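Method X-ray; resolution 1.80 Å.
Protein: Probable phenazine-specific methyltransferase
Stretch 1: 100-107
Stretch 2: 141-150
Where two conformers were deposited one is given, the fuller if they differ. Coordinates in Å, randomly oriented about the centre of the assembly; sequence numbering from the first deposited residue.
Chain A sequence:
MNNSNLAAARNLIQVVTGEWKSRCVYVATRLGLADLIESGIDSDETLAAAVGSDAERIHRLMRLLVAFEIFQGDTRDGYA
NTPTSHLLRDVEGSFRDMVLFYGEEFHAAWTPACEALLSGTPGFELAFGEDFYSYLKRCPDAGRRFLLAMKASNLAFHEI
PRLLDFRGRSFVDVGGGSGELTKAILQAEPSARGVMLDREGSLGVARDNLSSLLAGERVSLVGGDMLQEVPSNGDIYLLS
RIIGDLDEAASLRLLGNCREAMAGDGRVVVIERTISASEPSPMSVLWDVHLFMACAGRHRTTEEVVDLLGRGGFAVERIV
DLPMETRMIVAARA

Stretch 1, residues 100-107: LFYGEEFH
Stretch 2, residues 141-150: DAGRRFLLAM

A single aromatic knob beside a charged clamp is a common way to fix one helix against another chain segment, and this methyltransferase offers a compact example. Stretch 2 is helical throughout, phi and psi averaging about -63° and -40°, with psi rising to -20° at Met 150. Stretch 1 is helical at Leu 100 to Tyr 102; Gly 103 (-83°/0°) and Glu 104 (-121°/-93°) follow, and Glu 105 (-53°/-48°) begins the next helix. The register is set by Phe 101 and Ala 149, whose CA atoms lie 6.4 Å apart.

Leu 100 (m, t) points toward stretch 2 but stops short of contact. Phe 101, with chi1 t and chi2 -83°, is the knob: its side chain sits among Ala 142, Arg 145, Phe 146 and Ala 149, residues brought to one side by the helical repeat. Its CB packs 3.9 Å from Ala 149 CB. Farther out, Phe 101 CE1 lies 3.7 Å from Phe 146 CD1, which covers one face of the Phe 101 ring; the ring planes meet obliquely at 54°, centroids 5.3 Å apart, with Phe 146 at chi1 t and chi2 63°. Phe 101 CD2 also comes within 3.6 Å of Arg 145 NH1.

At the turn, Phe 101 O accepts backbone hydrogen bonds from Glu 104 N (3.2 Å) and Phe 106 N (3.3 Å). Glu 104 (m, t), the N-cap residue, contributes only charge proximity: its OE1 is 4.1 Å from Arg 145 NH1, well out of the guanidinium plane. Glu 105, chi1 -91° and chi2 85°, instead meets Arg 145 (m, t, m) in a bidentate salt bridge, NH1 to OE1 at 3.0 Å and NH2 to OE2 at 2.8 Å, both nearly linear. Phe 106 (m) starts sideways, yet its CZ reaches within 4.2 Å of Phe 146 CE1, extending the apolar patch.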

# COMPACT_ATOMS: atom_id res chain seq x y z
N LEU A 100 -0.01 -4.57 -13.60
CA LEU A 100 -1.41 -4.78 -14.04
C LEU A 100 -2.02 -6.01 -13.41
O LEU A 100 -3.11 -5.92 -12.86
CB LEU A 100 -1.52 -4.83 -15.58
CG LEU A 100 -1.19 -3.51 -16.33
CD1 LEU A 100 -1.15 -3.78 -17.86
CD2 LEU A 100 -2.14 -2.35 -15.88
N PHE A 101 -1.29 -7.14 -13.43
CA PHE A 101 -1.81 -8.40 -12.85
C PHE A 101 -1.97 -8.24 -11.35
O PHE A 101 -2.97 -8.62 -10.75
CB PHE A 101 -0.87 -9.56 -13.19
CG PHE A 101 -1.52 -10.91 -12.98
CD1 PHE A 101 -1.57 -11.46 -11.71
CD2 PHE A 101 -2.17 -11.54 -14.03
CE1 PHE A 101 -2.19 -12.71 -11.48
CE2 PHE A 101 -2.82 -12.79 -13.82
CZ PHE A 101 -2.81 -13.36 -12.52
N TYR A 102 -1.02 -7.56 -10.73
CA TYR A 102 -1.07 -7.42 -9.27
C TYR A 102 -2.21 -6.51 -8.84
O TYR A 102 -2.86 -6.73 -7.81
CB TYR A 102 0.26 -6.86 -8.83
CG TYR A 102 1.35 -7.91 -8.67
CD1 TYR A 102 1.37 -9.10 -9.42
CD2 TYR A 102 2.37 -7.70 -7.78
CE1 TYR A 102 2.41 -10.07 -9.22
CE2 TYR A 102 3.40 -8.65 -7.57
CZ TYR A 102 3.42 -9.80 -8.29
OH TYR A 102 4.47 -10.69 -8.09
N GLY A 103 -2.48 -5.51 -9.69
CA GLY A 103 -3.58 -4.55 -9.44
C GLY A 103 -4.96 -5.02 -9.87
O GLY A 103 -5.95 -4.31 -9.64
N GLU A 104 -5.04 -6.23 -10.41
CA GLU A 104 -6.31 -6.80 -10.87
C GLU A 104 -6.50 -8.07 -10.09
O GLU A 104 -6.99 -8.01 -8.97
CB GLU A 104 -6.29 -6.96 -12.39
CG GLU A 104 -6.39 -5.57 -13.07
CD GLU A 104 -6.08 -5.48 -14.59
OE1 GLU A 104 -5.92 -6.54 -15.28
OE2 GLU A 104 -5.98 -4.30 -15.05
N GLU A 105 -6.06 -9.23 -10.63
CA GLU A 105 -6.27 -10.48 -9.95
C GLU A 105 -5.77 -10.47 -8.49
O GLU A 105 -6.46 -10.96 -7.62
CB GLU A 105 -5.50 -11.58 -10.66
CG GLU A 105 -6.31 -12.27 -11.71
CD GLU A 105 -6.29 -11.54 -13.04
OE1 GLU A 105 -5.67 -10.45 -13.14
OE2 GLU A 105 -6.87 -12.12 -14.00
N PHE A 106 -4.56 -9.99 -8.23
CA PHE A 106 -4.10 -10.03 -6.83
C PHE A 106 -4.68 -8.97 -5.89
O PHE A 106 -4.73 -9.16 -4.67
CB PHE A 106 -2.60 -10.06 -6.75
CG PHE A 106 -2.00 -11.35 -7.26
CD1 PHE A 106 -2.75 -12.57 -7.23
CD2 PHE A 106 -0.68 -11.35 -7.75
CE1 PHE A 106 -2.13 -13.80 -7.66
CE2 PHE A 106 -0.07 -12.54 -8.20
CZ PHE A 106 -0.78 -13.76 -8.12
N HIS A 107 -5.14 -7.87 -6.46
CA HIS A 107 -5.95 -6.91 -5.66
C HIS A 107 -7.26 -7.58 -5.23
O HIS A 107 -7.71 -7.46 -4.08
CB HIS A 107 -6.28 -5.68 -6.51
CG HIS A 107 -7.16 -4.68 -5.82
ND1 HIS A 107 -6.68 -3.78 -4.89
CD2 HIS A 107 -8.49 -4.43 -5.92
CE1 HIS A 107 -7.68 -3.03 -4.43
NE2 HIS A 107 -8.79 -3.41 -5.04
N ASP A 141 -6.20 -16.46 -21.37
CA ASP A 141 -5.78 -15.05 -21.32
C ASP A 141 -5.14 -14.72 -19.98
O ASP A 141 -4.18 -13.98 -19.95
CB ASP A 141 -6.95 -14.12 -21.64
CG ASP A 141 -6.66 -13.22 -22.83
OD1 ASP A 141 -5.67 -12.45 -22.79
OD2 ASP A 141 -7.42 -13.29 -23.83
N ALA A 142 -5.67 -15.30 -18.89
CA ALA A 142 -5.13 -15.04 -17.54
C ALA A 142 -3.76 -15.70 -17.44
O ALA A 142 -2.77 -15.09 -16.98
CB ALA A 142 -6.09 -15.58 -16.48
N GLY A 143 -3.68 -16.92 -17.93
CA GLY A 143 -2.41 -17.62 -18.01
C GLY A 143 -1.34 -16.83 -18.78
O GLY A 143 -0.21 -16.68 -18.29
N ARG A 144 -1.69 -16.35 -19.97
CA ARG A 144 -0.83 -15.44 -20.75
C ARG A 144 -0.38 -14.21 -19.95
O ARG A 144 0.81 -13.89 -19.87
CB ARG A 144 -1.61 -14.95 -21.98
CG ARG A 144 -0.80 -14.07 -22.97
CD ARG A 144 -1.71 -13.50 -24.08
NE ARG A 144 -2.74 -12.57 -23.57
CZ ARG A 144 -2.49 -11.33 -23.16
NH1 ARG A 144 -1.27 -10.84 -23.20
NH2 ARG A 144 -3.49 -10.56 -22.73
N ARG A 145 -1.32 -13.53 -19.33
CA ARG A 145 -0.96 -12.36 -18.51
C ARG A 145 -0.07 -12.66 -17.32
O ARG A 145 0.82 -11.82 -16.90
CB ARG A 145 -2.22 -11.68 -18.06
CG ARG A 145 -2.91 -10.90 -19.23
CD ARG A 145 -4.09 -10.08 -18.72
NE ARG A 145 -5.21 -10.91 -18.31
CZ ARG A 145 -5.56 -11.09 -17.04
NH1 ARG A 145 -4.88 -10.47 -16.08
NH2 ARG A 145 -6.57 -11.88 -16.73
N PHE A 146 -0.28 -13.83 -16.72
CA PHE A 146 0.52 -14.15 -15.53
C PHE A 146 1.98 -14.39 -15.92
O PHE A 146 2.93 -13.96 -15.19
CB PHE A 146 -0.06 -15.33 -14.72
CG PHE A 146 0.75 -15.62 -13.47
CD1 PHE A 146 0.84 -14.65 -12.47
CD2 PHE A 146 1.47 -16.80 -13.32
CE1 PHE A 146 1.66 -14.87 -11.33
CE2 PHE A 146 2.21 -17.04 -12.14
CZ PHE A 146 2.29 -16.05 -11.18
N LEU A 147 2.18 -15.06 -17.07
CA LEU A 147 3.50 -15.30 -17.60
C LEU A 147 4.20 -13.96 -17.87
O LEU A 147 5.35 -13.78 -17.49
CB LEU A 147 3.45 -16.19 -18.87
CG LEU A 147 3.08 -17.68 -18.70
CD1 LEU A 147 3.09 -18.35 -20.06
CD2 LEU A 147 4.02 -18.40 -17.72
N LEU A 148 3.51 -13.01 -18.50
CA LEU A 148 4.06 -11.67 -18.71
C LEU A 148 4.37 -10.99 -17.37
O LEU A 148 5.37 -10.29 -17.22
CB LEU A 148 3.06 -10.82 -19.51
CG LEU A 148 3.04 -10.59 -21.03
CD1 LEU A 148 3.90 -11.52 -21.80
CD2 LEU A 148 1.54 -10.40 -21.58
N ALA A 149 3.53 -11.19 -16.38
CA ALA A 149 3.83 -10.61 -15.06
C ALA A 149 5.07 -11.25 -14.43
O ALA A 149 5.85 -10.58 -13.73
CB ALA A 149 2.67 -10.76 -14.17
N MET A 150 5.26 -12.55 -14.66
CA MET A 150 6.42 -13.27 -14.07
C MET A 150 7.74 -12.87 -14.74
O MET A 150 8.82 -13.02 -14.16
CB MET A 150 6.18 -14.76 -14.17
CG MET A 150 5.18 -15.26 -13.16
SD MET A 150 5.59 -14.81 -11.46
CE MET A 150 7.13 -15.73 -11.18